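Local coordinates for odorant Binding Protein from Varroa destructor, form P2<1> (Varroa destructor, PDB 7NZA), which probably binds and carries small hydrophobic odorant molecules, as a mite odorant-binding protein with a non-classical, mostly helical fold and a wide open internal cavity, at residues W18-P26 with N93-E101; A103-E114 with Y129-I140. One frame throughout, in Å; residues are numbered along the deposited sequence.

Contact 1 (W18-P26 with N93-E101); sequences WGKCEQLKP and NKKLDSEVE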
loop_
_atom_site.group_PDB
_atom_site.type_symbol
_atom_site.label_atom_id
_atom_site.label_comp_id
_atom_site.label_asym_id
_atom_site.label_seq_id
_atom_site.Cartn_x
_atom_site.Cartn_y
_atom_site.Cartn_z
ATOM N N TRP A 18 -5.599 -14.284 0.210
ATOM C CA TRP A 18 -6.323 -14.356 -1.053
ATOM C C TRP A 18 -7.434 -15.401 -1.036
ATOM O O TRP A 18 -8.134 -15.483 -2.035
ATOM C CB TRP A 18 -5.310 -14.578 -2.174
ATOM C CG TRP A 18 -4.471 -13.346 -2.378
ATOM C CD1 TRP A 18 -3.253 -13.090 -1.826
ATOM C CD2 TRP A 18 -4.867 -12.159 -3.097
ATOM N NE1 TRP A 18 -2.863 -11.819 -2.166
ATOM C CE2 TRP A 18 -3.823 -11.222 -2.917
ATOM C CE3 TRP A 18 -5.972 -11.802 -3.853
ATOM C CZ2 TRP A 18 -3.876 -9.961 -3.528
ATOM C CZ3 TRP A 18 -6.003 -10.573 -4.430
ATOM C CH2 TRP A 18 -4.968 -9.657 -4.259
ATOM N N GLY A 19 -7.552 -16.182 0.032
ATOM C CA GLY A 19 -8.677 -17.117 0.114
ATOM C C GLY A 19 -8.664 -18.130 -1.023
ATOM O O GLY A 19 -7.670 -18.770 -1.344
ATOM N N LYS A 20 -9.766 -18.197 -1.721
ATOM C CA LYS A 20 -10.068 -19.085 -2.878
ATOM C C LYS A 20 -9.525 -18.507 -4.176
ATOM O O LYS A 20 -9.824 -19.073 -5.259
ATOM C CB LYS A 20 -11.577 -19.388 -2.990
ATOM C CG LYS A 20 -12.172 -20.037 -1.752
ATOM C CD LYS A 20 -13.645 -20.442 -1.860
ATOM C CE LYS A 20 -14.487 -19.432 -2.613
ATOM N NZ LYS A 20 -15.933 -19.766 -2.590
ATOM N N CYS A 21 -8.870 -17.334 -4.148
ATOM C CA CYS A 21 -8.609 -16.545 -5.361
ATOM C C CYS A 21 -7.160 -16.052 -5.418
ATOM O O CYS A 21 -6.934 -14.908 -5.706
ATOM C CB CYS A 21 -9.610 -15.396 -5.386
ATOM S SG CYS A 21 -11.304 -15.987 -5.538
ATOM N N GLU A 22 -6.210 -16.958 -5.210
ATOM C CA GLU A 22 -4.777 -16.650 -5.313
ATOM C C GLU A 22 -4.471 -16.104 -6.701
ATOM O O GLU A 22 -3.536 -15.283 -6.820
ATOM C CB GLU A 22 -3.964 -17.900 -5.011
ATOM C CG GLU A 22 -3.926 -18.277 -3.549
ATOM C CD GLU A 22 -3.049 -17.420 -2.633
ATOM O OE1 GLU A 22 -2.173 -16.670 -3.111
ATOM O OE2 GLU A 22 -3.220 -17.569 -1.406
ATOM N N GLN A 23 -5.237 -16.463 -7.718
ATOM C CA GLN A 23 -4.984 -15.979 -9.099
ATOM C C GLN A 23 -5.114 -14.467 -9.193
ATOM O O GLN A 23 -4.684 -13.887 -10.180
ATOM C CB GLN A 23 -5.970 -16.613 -10.081
ATOM C CG GLN A 23 -5.797 -18.130 -10.218
ATOM C CD GLN A 23 -6.542 -18.900 -9.175
ATOM O OE1 GLN A 23 -7.177 -18.416 -8.229
ATOM N NE2 GLN A 23 -6.514 -20.224 -9.375
ATOM N N LEU A 24 -5.782 -13.817 -8.245
ATOM C CA LEU A 24 -5.981 -12.346 -8.358
ATOM C C LEU A 24 -4.799 -11.546 -7.808
ATOM O O LEU A 24 -4.819 -10.322 -7.911
ATOM C CB LEU A 24 -7.279 -11.968 -7.653
ATOM C CG LEU A 24 -8.543 -12.585 -8.242
ATOM C CD1 LEU A 24 -9.809 -12.070 -7.537
ATOM C CD2 LEU A 24 -8.650 -12.339 -9.736
ATOM N N LYS A 25 -3.877 -12.213 -7.144
ATOM C CA LYS A 25 -2.720 -11.476 -6.581
ATOM C C LYS A 25 -1.951 -10.865 -7.744
ATOM O O LYS A 25 -1.578 -11.596 -8.658
ATOM C CB LYS A 25 -1.892 -12.454 -5.777
ATOM C CG LYS A 25 -0.628 -11.864 -5.151
ATOM C CD LYS A 25 0.134 -13.069 -4.632
ATOM C CE LYS A 25 1.235 -12.839 -3.648
ATOM N NZ LYS A 25 1.598 -14.139 -2.993
ATOM N N PRO A 26 -1.655 -9.556 -7.695
ATOM C CA PRO A 26 -0.855 -8.963 -8.764
ATOM C C PRO A 26 0.562 -9.577 -8.799
ATOM O O PRO A 26 1.160 -9.826 -7.770
ATOM C CB PRO A 26 -0.806 -7.468 -8.415
ATOM C CG PRO A 26 -1.963 -7.221 -7.449
ATOM C CD PRO A 26 -2.112 -8.546 -6.729
ATOM N N ASN A 93 -9.409 -13.892 -17.876
ATOM C CA ASN A 93 -7.986 -14.216 -18.152
ATOM C C ASN A 93 -7.272 -14.588 -16.871
ATOM O O ASN A 93 -6.117 -15.107 -16.991
ATOM C CB ASN A 93 -7.300 -13.080 -18.908
ATOM C CG ASN A 93 -7.711 -13.034 -20.371
ATOM O OD1 ASN A 93 -8.247 -13.998 -20.920
ATOM N ND2 ASN A 93 -7.418 -11.919 -21.022
ATOM N N LYS A 94 -7.810 -14.326 -15.687
ATOM C CA LYS A 94 -7.141 -14.698 -14.422
ATOM C C LYS A 94 -7.212 -16.213 -14.224
ATOM O O LYS A 94 -6.507 -16.719 -13.321
ATOM C CB LYS A 94 -7.852 -13.984 -13.265
ATOM C CG LYS A 94 -7.796 -12.462 -13.297
ATOM C CD LYS A 94 -6.386 -11.948 -13.151
ATOM C CE LYS A 94 -6.347 -10.457 -12.902
ATOM N NZ LYS A 94 -4.944 -10.020 -12.724
ATOM N N LYS A 95 -8.146 -16.894 -14.865
ATOM C CA LYS A 95 -8.255 -18.359 -14.734
ATOM C C LYS A 95 -8.564 -18.766 -13.304
ATOM O O LYS A 95 -7.948 -19.688 -12.752
ATOM C CB LYS A 95 -6.990 -19.035 -15.295
ATOM C CG LYS A 95 -6.783 -18.807 -16.787
ATOM C CD LYS A 95 -8.051 -19.029 -17.572
ATOM C CE LYS A 95 -8.034 -19.889 -18.816
ATOM N NZ LYS A 95 -9.422 -20.061 -19.318
ATOM N N LEU A 96 -9.558 -18.105 -12.717
ATOM C CA LEU A 96 -10.124 -18.494 -11.406
ATOM C C LEU A 96 -10.702 -19.910 -11.527
ATOM O O LEU A 96 -11.159 -20.298 -12.629
ATOM C CB LEU A 96 -11.235 -17.485 -11.046
ATOM C CG LEU A 96 -10.751 -16.083 -10.671
ATOM C CD1 LEU A 96 -11.940 -15.104 -10.604
ATOM C CD2 LEU A 96 -9.988 -16.069 -9.332
ATOM N N ASP A 97 -10.922 -20.546 -10.404
ATOM C CA ASP A 97 -11.707 -21.811 -10.369
ATOM C C ASP A 97 -13.091 -21.540 -10.952
ATOM O O ASP A 97 -13.658 -20.451 -10.715
ATOM C CB ASP A 97 -11.706 -22.320 -8.929
ATOM C CG ASP A 97 -10.319 -22.777 -8.449
ATOM O OD1 ASP A 97 -9.422 -22.995 -9.280
ATOM O OD2 ASP A 97 -10.099 -22.860 -7.224
ATOM N N SER A 98 -13.660 -22.489 -11.687
ATOM C CA SER A 98 -14.884 -22.251 -12.495
ATOM C C SER A 98 -16.027 -21.698 -11.632
ATOM O O SER A 98 -16.734 -20.785 -12.145
ATOM C CB SER A 98 -15.303 -23.499 -13.266
ATOM O OG SER A 98 -14.259 -23.883 -14.145
ATOM N N GLU A 99 -16.260 -22.234 -10.430
ATOM C CA GLU A 99 -17.460 -21.856 -9.631
ATOM C C GLU A 99 -17.253 -20.384 -9.206
ATOM O O GLU A 99 -18.208 -19.588 -9.264
ATOM C CB GLU A 99 -17.652 -22.715 -8.373
ATOM N N VAL A 100 -16.050 -20.040 -8.762
ATOM C CA VAL A 100 -15.707 -18.650 -8.384
ATOM C C VAL A 100 -15.830 -17.762 -9.599
ATOM O O VAL A 100 -16.407 -16.672 -9.461
ATOM C CB VAL A 100 -14.295 -18.592 -7.808
ATOM C CG1 VAL A 100 -13.801 -17.158 -7.774
ATOM C CG2 VAL A 100 -14.293 -19.256 -6.441
ATOM N N GLU A 101 -15.284 -18.128 -10.737
ATOM C CA GLU A 101 -15.363 -17.299 -11.929
ATOM C C GLU A 101 -16.834 -16.971 -12.181
ATOM O O GLU A 101 -17.170 -15.836 -12.540
ATOM C CB GLU A 101 -14.662 -17.958 -13.119
ATOM C CG GLU A 101 -14.811 -17.113 -14.353
ATOM C CD GLU A 101 -14.263 -17.687 -15.647
ATOM O OE1 GLU A 101 -13.039 -17.673 -15.813
ATOM O OE2 GLU A 101 -15.073 -18.153 -16.496
HETATM O O HOH W 1 -9.838 -19.393 -7.973
HETATM O O HOH W 2 -3.306 -11.602 -11.000
#
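Gln23, Lys94 and Leu96 have the most surface covered in the contact between the loop and 3-10 turn ahead of helix 28-44 and the connection joining helix 84-93 to helix 98-118 in this disulfide-linked helical fold. The side chain of Gln23 lies across the backbone of Lys94 and Lys95: its CB stands 3.3 Å from Lys94 O, and the bend at chi2 (85°) turns the amide back along the connection toward Leu96 and Asp97. Its NE2 stays 4.0 Å from Asp97 OD1, too far for a bond, with amide and carboxylate planes 78° apart. Polar coupling runs instead through waters. One donates to Gln23 OE1 (2.8 Å) and to Lys20 O while accepting from Asp97 N; another accepts from Lys94 NZ and donates to Gln23 O and Lys25 O. With an alanine at Gln23 the first water would probably lose one of its two acceptors, and the cover over the carbonyls of Lys94 and Lys95 would go. Beneath this polar layer, the CD2 methyl of Leu96 meets Leu24 CG at 3.9 Å, the two side chains crossing at about a right angle, and Leu24 CD2 reaches Lys94 CG at 3.7 Å. Cys21, disulfide-bonded to Cys141, extends the apolar layer to helix 98-118, where its SG lies 3.6 Å from Val100 CG1.

Contact 2 (A103-E114 with Y129-I140); sequences AVLLKHDACQKE and YQACMDYNISQI. With NA (sodium ion), chain E.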
loop_
_atom_site.group_PDB
_atom_site.type_symbol
_atom_site.label_atom_id
_atom_site.label_comp_id
_atom_site.label_asym_id
_atom_site.label_seq_id
_atom_site.Cartn_x
_atom_site.Cartn_y
_atom_site.Cartn_z
ATOM N N ALA A 103 -19.475 -16.904 -10.309
ATOM C CA ALA A 103 -20.014 -15.967 -9.304
ATOM C C ALA A 103 -19.450 -14.567 -9.509
ATOM O O ALA A 103 -20.207 -13.597 -9.439
ATOM C CB ALA A 103 -19.681 -16.535 -7.939
ATOM N N VAL A 104 -18.165 -14.443 -9.739
ATOM C CA VAL A 104 -17.544 -13.118 -9.984
ATOM C C VAL A 104 -18.115 -12.453 -11.233
ATOM O O VAL A 104 -18.400 -11.239 -11.232
ATOM C CB VAL A 104 -16.010 -13.223 -9.968
ATOM C CG1 VAL A 104 -15.427 -11.903 -10.443
ATOM C CG2 VAL A 104 -15.479 -13.649 -8.596
ATOM N N LEU A 105 -18.282 -13.224 -12.304
ATOM C CA LEU A 105 -18.803 -12.650 -13.561
ATOM C C LEU A 105 -20.288 -12.239 -13.405
ATOM O O LEU A 105 -20.695 -11.270 -14.052
ATOM C CB LEU A 105 -18.608 -13.698 -14.659
ATOM C CG LEU A 105 -17.165 -13.850 -15.168
ATOM C CD1 LEU A 105 -17.158 -14.969 -16.200
ATOM C CD2 LEU A 105 -16.605 -12.579 -15.735
ATOM N N LEU A 106 -21.033 -12.902 -12.573
ATOM C CA LEU A 106 -22.416 -12.473 -12.303
ATOM C C LEU A 106 -22.406 -11.174 -11.532
ATOM O O LEU A 106 -23.146 -10.240 -11.848
ATOM C CB LEU A 106 -23.181 -13.555 -11.532
ATOM C CG LEU A 106 -24.659 -13.262 -11.325
ATOM C CD1 LEU A 106 -25.398 -13.092 -12.666
ATOM C CD2 LEU A 106 -25.280 -14.383 -10.522
ATOM N N LYS A 107 -21.494 -11.035 -10.552
ATOM C CA LYS A 107 -21.368 -9.753 -9.835
ATOM C C LYS A 107 -20.837 -8.706 -10.761
ATOM O O LYS A 107 -21.179 -7.516 -10.586
ATOM C CB LYS A 107 -20.573 -9.929 -8.536
ATOM C CG LYS A 107 -21.312 -10.689 -7.451
ATOM C CD LYS A 107 -22.584 -9.991 -7.060
ATOM C CE LYS A 107 -23.173 -10.612 -5.799
ATOM N NZ LYS A 107 -24.345 -9.815 -5.387
ATOM N N HIS A 108 -19.975 -9.012 -11.729
ATOM C CA HIS A 108 -19.581 -7.993 -12.716
ATOM C C HIS A 108 -20.850 -7.386 -13.294
ATOM O O HIS A 108 -20.926 -6.157 -13.468
ATOM C CB HIS A 108 -18.695 -8.626 -13.819
ATOM C CG HIS A 108 -18.478 -7.756 -14.950
ATOM N ND1 HIS A 108 -17.551 -6.763 -14.936
ATOM C CD2 HIS A 108 -19.137 -7.710 -16.128
ATOM C CE1 HIS A 108 -17.612 -6.115 -16.076
ATOM N NE2 HIS A 108 -18.579 -6.689 -16.842
ATOM N N ASP A 109 -21.776 -8.196 -13.766
ATOM C CA ASP A 109 -23.014 -7.672 -14.383
ATOM C C ASP A 109 -23.769 -6.847 -13.330
ATOM O O ASP A 109 -24.275 -5.773 -13.724
ATOM C CB ASP A 109 -23.840 -8.803 -14.968
ATOM C CG ASP A 109 -23.204 -9.580 -16.102
ATOM O OD1 ASP A 109 -22.454 -8.982 -16.841
ATOM O OD2 ASP A 109 -23.518 -10.800 -16.154
ATOM N N ALA A 110 -23.906 -7.396 -12.139
ATOM C CA ALA A 110 -24.692 -6.655 -11.130
ATOM C C ALA A 110 -24.046 -5.310 -10.795
ATOM O O ALA A 110 -24.728 -4.296 -10.654
ATOM C CB ALA A 110 -24.817 -7.483 -9.859
ATOM N N CYS A 111 -22.735 -5.276 -10.728
ATOM C CA CYS A 111 -21.986 -4.058 -10.368
ATOM C C CYS A 111 -22.025 -3.069 -11.533
ATOM O O CYS A 111 -22.197 -1.864 -11.297
ATOM C CB CYS A 111 -20.549 -4.395 -10.029
ATOM S SG CYS A 111 -20.387 -5.213 -8.415
ATOM N N GLN A 112 -21.937 -3.521 -12.797
ATOM C CA GLN A 112 -22.071 -2.620 -13.932
ATOM C C GLN A 112 -23.460 -1.999 -13.912
ATOM O O GLN A 112 -23.607 -0.824 -14.201
ATOM C CB GLN A 112 -21.742 -3.351 -15.226
ATOM C CG GLN A 112 -21.939 -2.477 -16.441
ATOM C CD GLN A 112 -21.558 -3.174 -17.712
ATOM O OE1 GLN A 112 -21.056 -4.276 -17.725
ATOM N NE2 GLN A 112 -21.684 -2.456 -18.831
ATOM N N LYS A 113 -24.486 -2.813 -13.681
ATOM C CA LYS A 113 -25.874 -2.303 -13.661
ATOM C C LYS A 113 -26.016 -1.251 -12.575
ATOM O O LYS A 113 -26.583 -0.193 -12.776
ATOM C CB LYS A 113 -26.826 -3.475 -13.444
ATOM C CG LYS A 113 -28.292 -3.014 -13.395
ATOM C CD LYS A 113 -29.292 -4.102 -13.109
ATOM C CE LYS A 113 -30.717 -3.646 -13.044
ATOM N NZ LYS A 113 -31.636 -4.777 -13.042
ATOM N N GLU A 114 -25.564 -1.596 -11.360
ATOM C CA GLU A 114 -25.662 -0.628 -10.242
ATOM C C GLU A 114 -24.976 0.685 -10.611
ATOM O O GLU A 114 -25.535 1.789 -10.409
ATOM C CB GLU A 114 -25.143 -1.235 -8.965
ATOM C CG GLU A 114 -25.232 -0.277 -7.783
ATOM C CD GLU A 114 -24.616 -0.786 -6.500
ATOM O OE1 GLU A 114 -24.099 -1.896 -6.466
ATOM O OE2 GLU A 114 -24.644 -0.047 -5.531
ATOM N N TYR A 129 -18.399 1.014 -9.693
ATOM C CA TYR A 129 -18.138 -0.355 -10.184
ATOM C C TYR A 129 -16.933 -0.946 -9.450
ATOM O O TYR A 129 -17.001 -2.084 -8.977
ATOM C CB TYR A 129 -17.852 -0.333 -11.680
ATOM C CG TYR A 129 -17.343 -1.633 -12.212
ATOM C CD1 TYR A 129 -18.204 -2.684 -12.469
ATOM C CD2 TYR A 129 -15.983 -1.850 -12.383
ATOM C CE1 TYR A 129 -17.737 -3.894 -12.928
ATOM C CE2 TYR A 129 -15.476 -3.051 -12.849
ATOM C CZ TYR A 129 -16.379 -4.098 -13.111
ATOM O OH TYR A 129 -15.839 -5.269 -13.504
ATOM N N GLN A 130 -15.845 -0.186 -9.312
ATOM C CA GLN A 130 -14.612 -0.752 -8.704
ATOM C C GLN A 130 -14.884 -1.029 -7.236
ATOM O O GLN A 130 -14.444 -2.070 -6.679
ATOM C CB GLN A 130 -13.448 0.164 -8.889
ATOM C CG GLN A 130 -12.932 0.176 -10.296
ATOM C CD GLN A 130 -11.650 0.925 -10.473
ATOM O OE1 GLN A 130 -11.510 2.051 -9.982
ATOM N NE2 GLN A 130 -10.658 0.359 -11.134
ATOM N N ALA A 131 -15.593 -0.135 -6.526
ATOM C CA ALA A 131 -15.900 -0.379 -5.116
ATOM C C ALA A 131 -16.787 -1.606 -4.969
ATOM O O ALA A 131 -16.611 -2.428 -4.078
ATOM C CB ALA A 131 -16.548 0.845 -4.488
ATOM N N CYS A 132 -17.783 -1.704 -5.812
ATOM C CA CYS A 132 -18.738 -2.841 -5.850
ATOM C C CYS A 132 -18.000 -4.162 -6.086
ATOM O O CYS A 132 -18.258 -5.158 -5.403
ATOM C CB CYS A 132 -19.807 -2.610 -6.904
ATOM S SG CYS A 132 -21.118 -3.833 -7.077
ATOM N N MET A 133 -17.079 -4.145 -7.010
ATOM C CA MET A 133 -16.333 -5.406 -7.332
ATOM C C MET A 133 -15.336 -5.703 -6.207
ATOM O O MET A 133 -15.131 -6.863 -5.869
ATOM C CB MET A 133 -15.634 -5.286 -8.669
ATOM C CG MET A 133 -16.658 -5.316 -9.789
ATOM S SD MET A 133 -17.626 -6.847 -9.877
ATOM C CE MET A 133 -16.490 -7.953 -10.714
ATOM N N ASP A 134 -14.719 -4.693 -5.613
ATOM C CA ASP A 134 -13.762 -4.954 -4.485
ATOM C C ASP A 134 -14.503 -5.702 -3.399
ATOM O O ASP A 134 -14.022 -6.743 -2.910
ATOM C CB ASP A 134 -13.158 -3.654 -4.017
ATOM C CG ASP A 134 -11.995 -3.796 -3.069
ATOM O OD1 ASP A 134 -10.874 -3.655 -3.492
ATOM O OD2 ASP A 134 -12.280 -4.174 -1.954
ATOM N N TYR A 135 -15.676 -5.211 -3.037
ATOM C CA TYR A 135 -16.488 -5.821 -1.991
ATOM C C TYR A 135 -16.975 -7.199 -2.370
ATOM O O TYR A 135 -16.781 -8.161 -1.661
ATOM C CB TYR A 135 -17.666 -4.898 -1.671
ATOM C CG TYR A 135 -18.563 -5.490 -0.653
ATOM C CD1 TYR A 135 -18.136 -5.750 0.635
ATOM C CD2 TYR A 135 -19.808 -5.910 -1.014
ATOM C CE1 TYR A 135 -18.974 -6.365 1.568
ATOM C CE2 TYR A 135 -20.705 -6.398 -0.061
ATOM C CZ TYR A 135 -20.258 -6.666 1.208
ATOM O OH TYR A 135 -21.142 -7.216 2.121
ATOM N N ASN A 136 -17.578 -7.324 -3.548
ATOM C CA ASN A 136 -18.156 -8.621 -3.949
ATOM C C ASN A 136 -17.114 -9.672 -4.253
ATOM O O ASN A 136 -17.312 -10.822 -3.842
ATOM C CB ASN A 136 -19.090 -8.469 -5.137
ATOM C CG ASN A 136 -20.433 -7.931 -4.727
ATOM O OD1 ASN A 136 -21.206 -8.689 -4.132
ATOM N ND2 ASN A 136 -20.684 -6.664 -4.941
ATOM N N ILE A 137 -16.033 -9.352 -4.889
ATOM C CA ILE A 137 -14.938 -10.317 -5.118
ATOM C C ILE A 137 -14.427 -10.774 -3.781
ATOM O O ILE A 137 -14.140 -11.948 -3.535
ATOM C CB ILE A 137 -13.858 -9.777 -6.025
ATOM C CG1 ILE A 137 -14.357 -9.547 -7.446
ATOM C CG2 ILE A 137 -12.678 -10.759 -6.021
ATOM C CD1 ILE A 137 -13.353 -8.876 -8.311
ATOM N N SER A 138 -14.235 -9.839 -2.828
ATOM C CA SER A 138 -13.709 -10.183 -1.481
ATOM C C SER A 138 -14.626 -11.191 -0.801
ATOM O O SER A 138 -14.155 -12.163 -0.151
ATOM C CB SER A 138 -13.480 -8.971 -0.600
ATOM O OG SER A 138 -12.508 -8.146 -1.130
ATOM N N GLN A 139 -15.924 -10.945 -0.892
ATOM C CA GLN A 139 -16.904 -11.858 -0.278
ATOM C C GLN A 139 -16.873 -13.231 -0.929
ATOM O O GLN A 139 -16.849 -14.219 -0.227
ATOM C CB GLN A 139 -18.334 -11.308 -0.382
ATOM C CG GLN A 139 -18.580 -10.041 0.388
ATOM C CD GLN A 139 -18.598 -10.346 1.863
ATOM O OE1 GLN A 139 -19.364 -11.186 2.329
ATOM N NE2 GLN A 139 -17.770 -9.669 2.618
ATOM N N ILE A 140 -16.891 -13.308 -2.240
ATOM C CA ILE A 140 -16.929 -14.592 -2.969
ATOM C C ILE A 140 -15.672 -15.376 -2.663
ATOM O O ILE A 140 -15.691 -16.598 -2.441
ATOM C CB ILE A 140 -17.101 -14.342 -4.453
ATOM C CG1 ILE A 140 -18.491 -13.808 -4.755
ATOM C CG2 ILE A 140 -16.712 -15.596 -5.257
ATOM C CD1 ILE A 140 -18.625 -13.120 -6.078
HETATM NA NA NA E . -20.367 -11.202 -16.838
#
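Helices 98-118 and 122-141, consecutive in the chain, pack here as an antiparallel hairpin stapled by the Cys111-Cys132 disulfide. The short segment axes run at 148° and approach to 8.8 Å. Cys111 is a knob in a hole formed by Tyr129, Cys132, Met133 and Asn136, and from that hole its SG bonds to Cys132 SG with a chi3 of -76°. Met133 folds beside the disulfide: bends at chi2 and chi3 bring SD to 3.5 Å from Cys111 SG and carry CE back against the backbone of His108, while its CG sits over one face of the Tyr129 ring, toward the rim.

Between the disulfide and the Val104-Ile140 cluster, Lys107 lies across Asn136 at about a right angle, the aliphatic end of the lysine packing against the amide oxygen (CE to Asn136 OD1 3.2 Å). The amide of Asn136 turns its ND2 back to Cys132 O (2.9 Å), reaching that carbonyl from the face opposite to Asn136 N, so one oxygen takes two donors. Farther along, the packing is aliphatic. Val104 sends CG1 to Ile137 CG1 (4.0 Å) and CG2 toward Ile140, whose CD1 comes within 3.7 Å of Ala103 O.

On another flank, Tyr129 OH and His108 ND1 share a somewhat bent hydrogen bond of 2.7 Å, in the plane of the imidazole; either atom could be the donor, and the ring planes stand at 83°. Phe84 meets the Tyr129 ring edge-to-face. On helix 98-118, Leu105 O binds a sodium ion at 2.8 Å, a site that also includes Arg88. The chemistry thus implies two kinds of restraint: the disulfide ties the helices covalently at one point and probably limits how far they can part there, while the histidine-tyrosine bond pairs two buried polar groups and probably limits rotation of both rings.

How the contacts relate
Both contacts use helix 98-118, contact 1 at its start and contact 2 along its body, and their centres lie 14 Å apart. They meet at several points, among them Leu24 CD1 on Ile137 CG2 at 3.5 Å. Contact 2 buries more surface, 613 against 432 Å², and lies nearer the chain centre, though both are only partly buried. Contact 1, farther out, sets a loop and 3-10 turn against a connection and the first turn of helix 98-118; its polar links pass through two waters, over direct apolar contacts; contact 2 joins two helices directly through side chains. The Cys111-Cys132 bond spans contact 2 itself, whereas Cys21 of contact 1 is tied to Cys141, just beyond segment 129-140. Both also touch the second subunit.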